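Local structure of pyridoxine 4-oxidase (Mesorhizobium loti, 4HA6) at residues Ala17-Leu20 against Ser21-Pro24; Asp99-Ala102 against Trp103-Ser107; His127-Gly130 against Gly131-Ile134; Pro142-Pro146 against Ala147-Ser151; Ala198-Lys202 against Ala203-Arg207. The protein is an FAD-dependent oxidase of the GMC oxidoreductase family that oxidises the alcohol group at C4 of pyridoxine, probably to the aldehyde pyridoxal, with oxygen as acceptor. All blocks are in the same frame, centred on the assembly; numbering follows the deposited sequence.

Contact 1 of 5, residues Ala17-Leu20 against Ser21-Pro24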
loop_
_atom_site.group_PDB
_atom_site.type_symbol
_atom_site.label_atom_id
_atom_site.label_comp_id
_atom_site.label_asym_id
_atom_site.label_seq_id
_atom_site.Cartn_x
_atom_site.Cartn_y
_atom_site.Cartn_z
ATOM N N ALA A 17 8.599 -11.968 -11.157
ATOM C CA ALA A 17 8.573 -13.325 -11.703
ATOM C C ALA A 17 8.314 -13.310 -13.222
ATOM O O ALA A 17 9.019 -13.970 -13.992
ATOM C CB ALA A 17 7.523 -14.151 -10.989
ATOM N N ALA A 18 7.303 -12.551 -13.643
ATOM C CA ALA A 18 7.031 -12.378 -15.067
ATOM C C ALA A 18 8.191 -11.679 -15.783
ATOM O O ALA A 18 8.726 -12.208 -16.765
ATOM C CB ALA A 18 5.749 -11.608 -15.269
ATOM N N ARG A 19 8.580 -10.498 -15.296
ATOM C CA ARG A 19 9.514 -9.651 -16.042
ATOM C C ARG A 19 10.940 -10.214 -16.128
ATOM O O ARG A 19 11.548 -10.198 -17.203
ATOM C CB ARG A 19 9.488 -8.207 -15.521
ATOM C CG ARG A 19 8.156 -7.476 -15.851
ATOM C CD ARG A 19 8.295 -6.433 -16.953
ATOM N NE ARG A 19 9.303 -6.813 -17.920
ATOM C CZ ARG A 19 10.362 -6.074 -18.229
ATOM N NH1 ARG A 19 10.554 -4.888 -17.663
ATOM N NH2 ARG A 19 11.231 -6.529 -19.118
ATOM N N LEU A 20 11.460 -10.734 -15.018
ATOM C CA LEU A 20 12.797 -11.322 -15.017
ATOM C C LEU A 20 12.863 -12.533 -15.952
ATOM O O LEU A 20 13.823 -12.687 -16.696
ATOM C CB LEU A 20 13.240 -11.689 -13.586
ATOM C CG LEU A 20 13.313 -10.493 -12.634
ATOM C CD1 LEU A 20 13.976 -10.833 -11.300
ATOM C CD2 LEU A 20 14.035 -9.347 -13.298
ATOM N N SER A 21 11.824 -13.360 -15.953
ATOM C CA SER A 21 11.831 -14.579 -16.762
ATOM C C SER A 21 11.620 -14.331 -18.258
ATOM O O SER A 21 11.681 -15.269 -19.060
ATOM C CB SER A 21 10.794 -15.570 -16.245
ATOM O OG SER A 21 9.495 -15.033 -16.377
ATOM N N GLU A 22 11.371 -13.077 -18.638
ATOM C CA GLU A 22 11.346 -12.701 -20.054
ATOM C C GLU A 22 12.709 -12.945 -20.726
ATOM O O GLU A 22 12.790 -13.142 -21.938
ATOM C CB GLU A 22 10.883 -11.249 -20.210
ATOM C CG GLU A 22 9.400 -11.087 -19.916
ATOM C CD GLU A 22 8.925 -9.652 -20.028
ATOM O OE1 GLU A 22 9.716 -8.788 -20.452
ATOM O OE2 GLU A 22 7.756 -9.393 -19.684
ATOM N N ASP A 23 13.766 -12.941 -19.921
ATOM C CA ASP A 23 15.099 -13.361 -20.366
ATOM C C ASP A 23 15.184 -14.887 -20.358
ATOM O O ASP A 23 15.214 -15.515 -19.298
ATOM C CB ASP A 23 16.173 -12.764 -19.445
ATOM C CG ASP A 23 17.602 -13.118 -19.879
ATOM O OD1 ASP A 23 17.785 -13.743 -20.951
ATOM O OD2 ASP A 23 18.542 -12.750 -19.141
ATOM N N PRO A 24 15.225 -15.493 -21.548
ATOM C CA PRO A 24 15.259 -16.959 -21.620
ATOM C C PRO A 24 16.540 -17.544 -21.028
ATOM O O PRO A 24 16.581 -18.740 -20.749
ATOM C CB PRO A 24 15.176 -17.243 -23.129
ATOM C CG PRO A 24 15.616 -15.963 -23.795
ATOM C CD PRO A 24 15.167 -14.861 -22.877
HETATM O O HOH W 1 6.351 -11.492 -19.044
#

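Contact 2 of 5, residues Asp99-Ala102 against Trp103-Ser107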
loop_
_atom_site.group_PDB
_atom_site.type_symbol
_atom_site.label_atom_id
_atom_site.label_comp_id
_atom_site.label_asym_id
_atom_site.label_seq_id
_atom_site.Cartn_x
_atom_site.Cartn_y
_atom_site.Cartn_z
ATOM N N ASP A 99 5.842 13.887 -4.362
ATOM C CA ASP A 99 6.079 12.703 -3.520
ATOM C C ASP A 99 7.391 12.060 -3.931
ATOM O O ASP A 99 8.170 11.596 -3.099
ATOM C CB ASP A 99 4.989 11.635 -3.699
ATOM C CG ASP A 99 3.604 12.104 -3.299
ATOM O OD1 ASP A 99 3.481 13.145 -2.618
ATOM O OD2 ASP A 99 2.622 11.393 -3.647
ATOM N N PHE A 100 7.615 12.011 -5.238
ATOM C CA PHE A 100 8.768 11.317 -5.789
ATOM C C PHE A 100 10.016 12.195 -5.787
ATOM O O PHE A 100 11.135 11.680 -5.767
ATOM C CB PHE A 100 8.443 10.770 -7.180
ATOM C CG PHE A 100 7.344 9.755 -7.171
ATOM C CD1 PHE A 100 7.590 8.454 -6.743
ATOM C CD2 PHE A 100 6.054 10.102 -7.564
ATOM C CE1 PHE A 100 6.571 7.508 -6.721
ATOM C CE2 PHE A 100 5.027 9.157 -7.550
ATOM C CZ PHE A 100 5.279 7.869 -7.122
ATOM N N GLN A 101 9.826 13.516 -5.771
ATOM C CA GLN A 101 10.951 14.420 -5.587
ATOM C C GLN A 101 11.667 14.091 -4.285
ATOM O O GLN A 101 12.898 14.138 -4.214
ATOM C CB GLN A 101 10.499 15.888 -5.580
ATOM C CG GLN A 101 11.661 16.876 -5.394
ATOM C CD GLN A 101 12.723 16.747 -6.485
ATOM O OE1 GLN A 101 12.412 16.798 -7.678
ATOM N NE2 GLN A 101 13.981 16.569 -6.080
ATOM N N ALA A 102 10.893 13.757 -3.255
ATOM C CA ALA A 102 11.460 13.362 -1.972
ATOM C C ALA A 102 12.254 12.055 -2.079
ATOM O O ALA A 102 13.235 11.868 -1.353
ATOM C CB ALA A 102 10.371 13.256 -0.908
ATOM N N TRP A 103 11.829 11.151 -2.964
ATOM C CA TRP A 103 12.590 9.916 -3.199
ATOM C C TRP A 103 13.930 10.226 -3.854
ATOM O O TRP A 103 14.936 9.551 -3.584
ATOM C CB TRP A 103 11.833 8.941 -4.118
ATOM C CG TRP A 103 10.622 8.278 -3.503
ATOM C CD1 TRP A 103 9.919 8.693 -2.410
ATOM C CD2 TRP A 103 9.981 7.073 -3.962
ATOM N NE1 TRP A 103 8.881 7.829 -2.160
ATOM C CE2 TRP A 103 8.902 6.819 -3.095
ATOM C CE3 TRP A 103 10.235 6.174 -5.013
ATOM C CZ2 TRP A 103 8.058 5.708 -3.253
ATOM C CZ3 TRP A 103 9.390 5.077 -5.174
ATOM C CH2 TRP A 103 8.318 4.853 -4.299
ATOM N N VAL A 104 13.930 11.235 -4.733
ATOM C CA VAL A 104 15.144 11.654 -5.439
ATOM C C VAL A 104 16.138 12.251 -4.454
ATOM O O VAL A 104 17.321 11.890 -4.451
ATOM C CB VAL A 104 14.839 12.699 -6.531
ATOM C CG1 VAL A 104 16.121 13.258 -7.113
ATOM C CG2 VAL A 104 14.011 12.077 -7.634
ATOM N N ASP A 105 15.653 13.183 -3.638
ATOM C CA ASP A 105 16.469 13.781 -2.593
ATOM C C ASP A 105 17.029 12.695 -1.664
ATOM O O ASP A 105 18.202 12.715 -1.324
ATOM C CB ASP A 105 15.648 14.796 -1.789
ATOM C CG ASP A 105 15.085 15.916 -2.659
ATOM O OD1 ASP A 105 15.605 16.138 -3.775
ATOM O OD2 ASP A 105 14.114 16.572 -2.230
ATOM N N ALA A 106 16.188 11.743 -1.267
ATOM C CA ALA A 106 16.618 10.690 -0.341
ATOM C C ALA A 106 17.638 9.748 -0.985
ATOM O O ALA A 106 18.640 9.376 -0.364
ATOM C CB ALA A 106 15.394 9.900 0.184
ATOM N N SER A 107 17.389 9.381 -2.237
ATOM C CA SER A 107 18.169 8.342 -2.915
ATOM C C SER A 107 19.389 8.876 -3.646
ATOM O O SER A 107 20.353 8.122 -3.901
ATOM C CB SER A 107 17.293 7.616 -3.942
ATOM O OG SER A 107 16.930 8.480 -5.019
#

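Contact 3 of 5, residues His127-Gly130 against Gly131-Ile134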
loop_
_atom_site.group_PDB
_atom_site.type_symbol
_atom_site.label_atom_id
_atom_site.label_comp_id
_atom_site.label_asym_id
_atom_site.label_seq_id
_atom_site.Cartn_x
_atom_site.Cartn_y
_atom_site.Cartn_z
ATOM N N HIS A 127 -4.513 2.044 -20.011
ATOM C CA HIS A 127 -5.378 3.139 -19.568
ATOM C C HIS A 127 -6.225 3.670 -20.730
ATOM O O HIS A 127 -5.747 3.741 -21.858
ATOM C CB HIS A 127 -4.489 4.265 -19.023
ATOM C CG HIS A 127 -5.196 5.224 -18.120
ATOM N ND1 HIS A 127 -6.015 6.228 -18.594
ATOM C CD2 HIS A 127 -5.193 5.346 -16.771
ATOM C CE1 HIS A 127 -6.499 6.916 -17.576
ATOM N NE2 HIS A 127 -6.010 6.408 -16.458
ATOM N N PRO A 128 -7.483 4.062 -20.457
ATOM C CA PRO A 128 -8.322 4.568 -21.549
ATOM C C PRO A 128 -7.805 5.890 -22.126
ATOM O O PRO A 128 -8.149 6.211 -23.258
ATOM C CB PRO A 128 -9.696 4.752 -20.887
ATOM C CG PRO A 128 -9.416 4.880 -19.437
ATOM C CD PRO A 128 -8.213 4.015 -19.177
ATOM N N LEU A 129 -6.993 6.630 -21.369
ATOM C CA LEU A 129 -6.365 7.858 -21.867
ATOM C C LEU A 129 -4.981 7.587 -22.473
ATOM O O LEU A 129 -4.271 8.516 -22.854
ATOM C CB LEU A 129 -6.226 8.880 -20.732
ATOM C CG LEU A 129 -7.303 9.910 -20.412
ATOM C CD1 LEU A 129 -8.683 9.442 -20.825
ATOM C CD2 LEU A 129 -7.272 10.247 -18.925
ATOM N N GLY A 130 -4.592 6.319 -22.544
ATOM C CA GLY A 130 -3.319 5.950 -23.138
ATOM C C GLY A 130 -3.129 6.562 -24.514
ATOM O O GLY A 130 -4.027 6.511 -25.360
ATOM N N GLY A 131 -1.964 7.151 -24.741
ATOM C CA GLY A 131 -1.726 7.846 -25.988
ATOM C C GLY A 131 -1.639 9.348 -25.798
ATOM O O GLY A 131 -1.254 10.063 -26.723
ATOM N N ASP A 132 -1.994 9.839 -24.610
ATOM C CA ASP A 132 -1.925 11.284 -24.357
ATOM C C ASP A 132 -0.522 11.708 -23.947
ATOM O O ASP A 132 -0.289 12.864 -23.576
ATOM C CB ASP A 132 -2.942 11.722 -23.285
ATOM C CG ASP A 132 -2.759 10.994 -21.948
ATOM O OD1 ASP A 132 -1.785 10.210 -21.788
ATOM O OD2 ASP A 132 -3.601 11.218 -21.043
ATOM N N GLY A 133 0.411 10.763 -23.976
ATOM C CA GLY A 133 1.766 11.052 -23.539
ATOM C C GLY A 133 1.945 11.039 -22.027
ATOM O O GLY A 133 3.063 11.208 -21.530
ATOM N N ILE A 134 0.852 10.829 -21.291
ATOM C CA ILE A 134 0.906 10.810 -19.823
ATOM C C ILE A 134 0.514 9.449 -19.243
ATOM O O ILE A 134 1.226 8.880 -18.407
ATOM C CB ILE A 134 0.009 11.908 -19.210
ATOM C CG1 ILE A 134 0.491 13.291 -19.656
ATOM C CG2 ILE A 134 0.021 11.818 -17.698
ATOM C CD1 ILE A 134 -0.497 14.420 -19.406
#

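Contact 4 of 5, residues Pro142-Pro146 against Ala147-Ser151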
loop_
_atom_site.group_PDB
_atom_site.type_symbol
_atom_site.label_atom_id
_atom_site.label_comp_id
_atom_site.label_asym_id
_atom_site.label_seq_id
_atom_site.Cartn_x
_atom_site.Cartn_y
_atom_site.Cartn_z
ATOM N N PRO A 142 -4.909 -3.297 -16.375
ATOM C CA PRO A 142 -6.026 -2.436 -16.783
ATOM C C PRO A 142 -6.278 -1.344 -15.752
ATOM O O PRO A 142 -6.313 -1.618 -14.546
ATOM C CB PRO A 142 -7.224 -3.394 -16.807
ATOM C CG PRO A 142 -6.627 -4.750 -16.979
ATOM C CD PRO A 142 -5.318 -4.707 -16.234
ATOM N N ILE A 143 -6.435 -0.111 -16.222
ATOM C CA ILE A 143 -6.882 0.976 -15.364
ATOM C C ILE A 143 -8.266 1.408 -15.854
ATOM O O ILE A 143 -8.432 1.789 -17.018
ATOM C CB ILE A 143 -5.930 2.205 -15.406
ATOM C CG1 ILE A 143 -4.451 1.786 -15.391
ATOM C CG2 ILE A 143 -6.281 3.199 -14.275
ATOM C CD1 ILE A 143 -4.070 0.819 -14.252
ATOM N N HIS A 144 -9.256 1.357 -14.970
ATOM C CA HIS A 144 -10.628 1.702 -15.350
ATOM C C HIS A 144 -11.003 3.065 -14.783
ATOM O O HIS A 144 -10.711 3.361 -13.617
ATOM C CB HIS A 144 -11.575 0.609 -14.834
ATOM C CG HIS A 144 -13.034 0.909 -15.006
ATOM N ND1 HIS A 144 -13.564 1.434 -16.167
ATOM C CD2 HIS A 144 -14.081 0.719 -14.165
ATOM C CE1 HIS A 144 -14.873 1.567 -16.028
ATOM N NE2 HIS A 144 -15.213 1.139 -14.824
ATOM N N LEU A 145 -11.630 3.896 -15.614
ATOM C CA LEU A 145 -12.145 5.196 -15.190
ATOM C C LEU A 145 -13.664 5.091 -15.084
ATOM O O LEU A 145 -14.361 5.140 -16.097
ATOM C CB LEU A 145 -11.787 6.288 -16.210
ATOM C CG LEU A 145 -10.316 6.660 -16.442
ATOM C CD1 LEU A 145 -10.162 7.783 -17.468
ATOM C CD2 LEU A 145 -9.640 7.043 -15.141
ATOM N N PRO A 146 -14.185 4.935 -13.858
ATOM C CA PRO A 146 -15.630 4.735 -13.725
ATOM C C PRO A 146 -16.393 6.011 -14.065
ATOM O O PRO A 146 -15.913 7.102 -13.756
ATOM C CB PRO A 146 -15.799 4.406 -12.236
ATOM C CG PRO A 146 -14.428 3.939 -11.774
ATOM C CD PRO A 146 -13.492 4.821 -12.564
ATOM N N ALA A 147 -17.556 5.876 -14.696
ATOM C CA ALA A 147 -18.433 7.023 -14.933
ATOM C C ALA A 147 -19.886 6.621 -14.687
ATOM O O ALA A 147 -20.473 6.962 -13.652
ATOM C CB ALA A 147 -18.245 7.572 -16.340
ATOM N N ASP A 148 -20.457 5.884 -15.632
ATOM C CA ASP A 148 -21.842 5.461 -15.524
ATOM C C ASP A 148 -22.107 4.715 -14.222
ATOM O O ASP A 148 -23.134 4.916 -13.594
ATOM C CB ASP A 148 -22.220 4.579 -16.713
ATOM C CG ASP A 148 -22.491 5.380 -17.969
ATOM O OD1 ASP A 148 -21.905 6.475 -18.115
ATOM O OD2 ASP A 148 -23.293 4.911 -18.808
ATOM N N GLU A 149 -21.171 3.870 -13.798
ATOM C CA GLU A 149 -21.406 3.047 -12.615
ATOM C C GLU A 149 -21.108 3.750 -11.288
ATOM O O GLU A 149 -21.256 3.149 -10.222
ATOM C CB GLU A 149 -20.597 1.756 -12.695
ATOM C CG GLU A 149 -19.099 1.987 -12.714
ATOM C CD GLU A 149 -18.547 1.908 -14.109
ATOM O OE1 GLU A 149 -18.473 2.965 -14.799
ATOM O OE2 GLU A 149 -18.206 0.774 -14.513
ATOM N N VAL A 150 -20.703 5.016 -11.337
ATOM C CA VAL A 150 -20.465 5.765 -10.097
ATOM C C VAL A 150 -21.761 5.993 -9.318
ATOM O O VAL A 150 -22.773 6.436 -9.876
ATOM C CB VAL A 150 -19.776 7.118 -10.364
ATOM C CG1 VAL A 150 -19.683 7.936 -9.090
ATOM C CG2 VAL A 150 -18.395 6.906 -10.959
ATOM N N SER A 151 -21.726 5.683 -8.025
ATOM C CA SER A 151 -22.885 5.859 -7.147
ATOM C C SER A 151 -23.431 7.300 -7.137
ATOM O O SER A 151 -22.662 8.263 -7.105
ATOM C CB SER A 151 -22.502 5.445 -5.725
ATOM O OG SER A 151 -23.409 5.972 -4.786
#

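Contact 5 of 5, residues Ala198-Lys202 against Ala203-Arg207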
loop_
_atom_site.group_PDB
_atom_site.type_symbol
_atom_site.label_atom_id
_atom_site.label_comp_id
_atom_site.label_asym_id
_atom_site.label_seq_id
_atom_site.Cartn_x
_atom_site.Cartn_y
_atom_site.Cartn_z
ATOM N N ALA A 198 -2.454 -9.962 -13.816
ATOM C CA ALA A 198 -1.855 -9.158 -14.880
ATOM C C ALA A 198 -0.517 -9.726 -15.358
ATOM O O ALA A 198 -0.227 -9.718 -16.547
ATOM C CB ALA A 198 -1.690 -7.709 -14.404
ATOM N N TRP A 199 0.310 -10.208 -14.436
ATOM C CA TRP A 199 1.658 -10.600 -14.826
ATOM C C TRP A 199 1.879 -12.098 -14.891
ATOM O O TRP A 199 2.581 -12.579 -15.788
ATOM C CB TRP A 199 2.708 -9.938 -13.933
ATOM C CG TRP A 199 2.971 -8.514 -14.314
ATOM C CD1 TRP A 199 3.830 -8.054 -15.285
ATOM C CD2 TRP A 199 2.373 -7.358 -13.724
ATOM N NE1 TRP A 199 3.789 -6.672 -15.327
ATOM C CE2 TRP A 199 2.897 -6.225 -14.384
ATOM C CE3 TRP A 199 1.428 -7.171 -12.711
ATOM C CZ2 TRP A 199 2.500 -4.924 -14.060
ATOM C CZ3 TRP A 199 1.053 -5.877 -12.376
ATOM C CH2 TRP A 199 1.589 -4.773 -13.046
ATOM N N LEU A 200 1.294 -12.832 -13.945
ATOM C CA LEU A 200 1.416 -14.290 -13.943
ATOM C C LEU A 200 0.304 -14.932 -14.786
ATOM O O LEU A 200 -0.535 -15.667 -14.273
ATOM C CB LEU A 200 1.436 -14.831 -12.509
ATOM C CG LEU A 200 2.688 -14.382 -11.750
ATOM C CD1 LEU A 200 2.656 -14.775 -10.274
ATOM C CD2 LEU A 200 3.916 -14.960 -12.426
ATOM N N THR A 201 0.301 -14.624 -16.083
ATOM C CA THR A 201 -0.665 -15.188 -17.029
ATOM C C THR A 201 -0.339 -16.664 -17.282
ATOM O O THR A 201 0.709 -17.158 -16.841
ATOM C CB THR A 201 -0.611 -14.439 -18.374
ATOM O OG1 THR A 201 0.623 -14.735 -19.043
ATOM C CG2 THR A 201 -0.694 -12.936 -18.155
ATOM N N LYS A 202 -1.237 -17.367 -17.976
ATOM C CA LYS A 202 -1.022 -18.778 -18.314
ATOM C C LYS A 202 0.257 -18.937 -19.114
ATOM O O LYS A 202 1.058 -19.836 -18.858
ATOM C CB LYS A 202 -2.196 -19.341 -19.123
ATOM C CG LYS A 202 -3.406 -19.738 -18.291
ATOM C CD LYS A 202 -3.944 -21.107 -18.714
ATOM C CE LYS A 202 -4.279 -21.153 -20.198
ATOM N NZ LYS A 202 -4.438 -22.550 -20.702
ATOM N N ALA A 203 0.448 -18.043 -20.075
ATOM C CA ALA A 203 1.649 -18.052 -20.903
ATOM C C ALA A 203 2.925 -17.884 -20.080
ATOM O O ALA A 203 3.824 -18.716 -20.163
ATOM C CB ALA A 203 1.560 -16.977 -21.960
ATOM N N VAL A 204 3.009 -16.804 -19.302
ATOM C CA VAL A 204 4.150 -16.602 -18.404
ATOM C C VAL A 204 4.406 -17.845 -17.542
ATOM O O VAL A 204 5.532 -18.349 -17.486
ATOM C CB VAL A 204 3.944 -15.369 -17.484
ATOM C CG1 VAL A 204 5.049 -15.283 -16.436
ATOM C CG2 VAL A 204 3.890 -14.071 -18.316
ATOM N N ARG A 205 3.366 -18.344 -16.877
ATOM C CA ARG A 205 3.525 -19.503 -15.995
ATOM C C ARG A 205 4.044 -20.735 -16.753
ATOM O O ARG A 205 4.695 -21.604 -16.172
ATOM C CB ARG A 205 2.215 -19.827 -15.278
ATOM C CG ARG A 205 1.718 -18.751 -14.293
ATOM C CD ARG A 205 0.300 -19.079 -13.795
ATOM N NE ARG A 205 -0.222 -18.164 -12.767
ATOM C CZ ARG A 205 -0.266 -18.449 -11.466
ATOM N NH1 ARG A 205 0.187 -19.616 -11.030
ATOM N NH2 ARG A 205 -0.764 -17.576 -10.594
ATOM N N GLY A 206 3.769 -20.800 -18.052
ATOM C CA GLY A 206 4.211 -21.926 -18.858
ATOM C C GLY A 206 5.691 -21.929 -19.201
ATOM O O GLY A 206 6.204 -22.937 -19.687
ATOM N N ARG A 207 6.381 -20.814 -18.954
ATOM C CA ARG A 207 7.800 -20.698 -19.305
ATOM C C ARG A 207 8.638 -21.755 -18.589
ATOM O O ARG A 207 8.484 -21.968 -17.380
ATOM C CB ARG A 207 8.330 -19.298 -18.960
ATOM C CG ARG A 207 7.683 -18.168 -19.745
ATOM C CD ARG A 207 8.159 -16.790 -19.287
ATOM N NE ARG A 207 7.555 -15.743 -20.107
ATOM C CZ ARG A 207 7.529 -14.444 -19.803
ATOM N NH1 ARG A 207 8.081 -14.001 -18.679
ATOM N NH2 ARG A 207 6.938 -13.583 -20.631
HETATM O O HOH W 2 -2.276 -15.469 -12.048
#

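Contact 1 of 5, residues Ala17-Leu20 against Ser21-Pro24
Ala17 meets Ser21 where the helix 11-20 runs out, an example of how a serine and a tight turn finish a Rossmann helix. Ala17 O lies 2.7 Å from Ser21 OG, which Arg207 also bonds, and the backbone amide of Ser21 adds a weak bond to the Ala17 oxygen. The hydroxyl reaches back because its chi1 of 63° sets OG between its own backbone N and carbonyl carbon. Ala18 also turns its O toward this end: the oxygen is 3.0 Å from Ser21 OG, and a water that donates to Glu22 OE2 makes a weak bond to it as well. At Arg19 the side chain takes over. It bends at chi2 and chi3, which brings the guanidinium edge to Glu22. NH2 forms a salt bridge with Glu22 OE1 at 3.0 Å; this oxygen lies near the guanidinium plane, yet is itself approached from above the carboxylate, the two flat groups being 40° apart. NE adds only weak bonds to both carboxylate oxygens. The backbone O of Arg19 takes Glu22 N at 3.2 Å, from well above the carbonyl plane. Leu20 opens the type I turn that ends at Asp23, whose N donates to Leu20 O at 3.2 Å. The Leu20 isobutyl group packs on the parallel sheet, touching Ile4 and Ile6 of strand 4-7 and Val28 of strand 28-31. On another flank helix 490-506 supplies Glu498, the stronger carboxylate partner, which takes Arg19 NH1, so the turn that leads from helix 11-20 toward strand 28-31 is held between sheet and C-terminal helix.

Contact 2 of 5, residues Asp99-Ala102 against Trp103-Ser107
Gln101 NE2 donates to Asp105 OD1 at 2.9 Å. A chain bent at chi2 (59°) turns the amide toward Asp105, one turn further on; the acceptor lies in the amide plane, while the donor stands above the carboxylate plane. The pair sits on the closing turns of helix 97-107, where spacings of three and four residues bring side chains together. Farther round the helix, Phe100 and Trp103 project in the same direction and form a T-shaped pair: the edge of the phenyl ring, at CD1 and CE1, is directed at one face of the six-membered indole ring, with planes at 74° and centroids 5.0 Å apart. Phe100 O takes Val104 N at 3.0 Å, and one turn later Trp103 O is gripped twice by Ser107, whose OG (2.7 Å) and backbone N (2.8 Å) arrive from opposite faces of the carbonyl plane. Helix 114-124 covers Phe100, and Trp103 NE1 bonds to the backbone O of Asn483. The helix is thus amphipathic: aromatic contacts and a satisfied indole N-H occupy its buried side, whereas the solvent-exposed side carries a neutral amide bonded to a carboxylate that probably keeps its negative charge.

Contact 3 of 5, residues His127-Gly130 against Gly131-Ile134
Two beta turns follow one another here, a type I turn from His127 to Gly130 and a type II turn from Leu129 to Asp132, so that Leu129 and Gly130 belong to both. The second is closed by Asp132 N, which donates to Leu129 O at 3.2 Å, and an Asx turn at Asp132 carries the bend onward. Gly131 fits the third position of the type II turn: its positive phi of 110° would press a beta carbon against the carbonyl oxygen of Gly130. Of the side chains, Asp132 and Leu129 carry the contact between the halves. With chi1 at 58°, the aspartate CG sits between its own backbone N and carbonyl carbon, which brings the carboxylate back over Leu129. Its OD2 rests 3.5 Å from Leu129 CB, a van der Waals approach of a carboxylate oxygen to a methylene, and neither carboxylate oxygen bonds to the nearby Leu129 O. The amides ahead explain the placement, since OD1 accepts from the backbone N of both Ile134 and His135. Within the first half, the His127 imidazole turns its edge to the chain, and its ring stacks with His135. This surface loop joins strands 125-126 and 141-142, away from the flavin and substrate sites. At its start, Leu129 N donates to His127 ND1 at 3.0 Å, with an N-H...N angle of 162° and the donor in the ring plane.

Contact 4 of 5, residues Pro142-Pro146 against Ala147-Ser151
A histidine-carboxylate hydrogen bond ties together a loop between strand 141-142 and helix 152-163, bridging an extended run and the type I beta turn from Ala147 to Val150. His144 and Glu149 approach from opposite directions, and NE2 donates to Glu149 OE2 at 3.0 Å. The acceptor lies near the imidazole plane, at the ring edge, but the donor stands 64° out of the carboxylate plane, so the linkage is well directed from the ring and poorly directed at the acid. Over one imidazole face, rather than at the edge where Glu149 sits, lies Pro146 N, 4.0 Å above the ring centre. The carboxylate spans two roles: its other oxygen, OE1, accepts from Ala147 N at 3.1 Å, which pins the acid to the opening of its own turn. A chi1 of 63° and a bend at chi2 curl the glutamate back for this. The turn closes through Val150 N, bonded to Ala147 O, and Ser151 then stands at the N-cap of helix 152-163, its N bonded to Glu315. Next to the polar pair is a small apolar contact, where the pyrrolidine ring of Pro146 is met by one valine methyl: CB of Pro146 lies 3.8 Å from Val150 CG2.

Contact 5 of 5, residues Ala198-Lys202 against Ala203-Arg207
Two side-chain to backbone bonds join Leu200-Thr201 to Val204-Arg205, where the chain leaves helix 195-199 and starts helix 202-205. Thr201 is the N-cap: OG1, placed by a chi1 of 70° between its backbone N and carbonyl carbon, accepts from Val204 N at 3.2 Å along a nearly straight N-H (170°). Arg205 reaches back with an extended chain, and NE donates to Leu200 O at 2.9 Å; that oxygen lies in the guanidinium plane, though the donor stands above the carbonyl plane. A water donates to Leu200 O and accepts from Arg205 NH2, bridging the two. Two backbone bonds cross as well, Arg205 N to Thr201 O at 2.9 Å and Gly206 N to Lys202 O. The apolar contact is loose, Val204 CG1 lying 4.2 Å from Leu200 CD2, the two side chains crossing at about a right angle. Separately, Val204 CG2 sets a methyl against a carbonyl oxygen, Trp199 O, at 3.2 Å, and lies over one face of the Arg207 guanidinium. Beyond the segments, Arg205 NH1 forms a salt bridge with Glu36. Chemically, the inverse gamma turn centred on Leu200 leaves a carbonyl that a probably charged guanidinium and a water satisfy together, which would be expected to polarise it further.

In the fold
Only contacts 1 and 5, and contacts 3 and 4, touch one another. Arg207 of contact 5 bonds to Ser21 OG, and Trp199 packs on Ala18, so the end of helix 11-20 and the short helix 202-205 meet beside the Rossmann sheet, each contact mixing buried apolar residues with an arginine bound to one or more acids. In the other pair, His127 and Pro128 of contact 3 pack on Ile143 and Leu145 of contact 4; contact 3 is a surface loop of backbone turns, whereas contact 4 is partly buried. Contact 2 stands apart from all four, a regular helix with the one aromatic pair that crosses between its own segments. Polar side chains bond each other across contacts 1, 2 and 4.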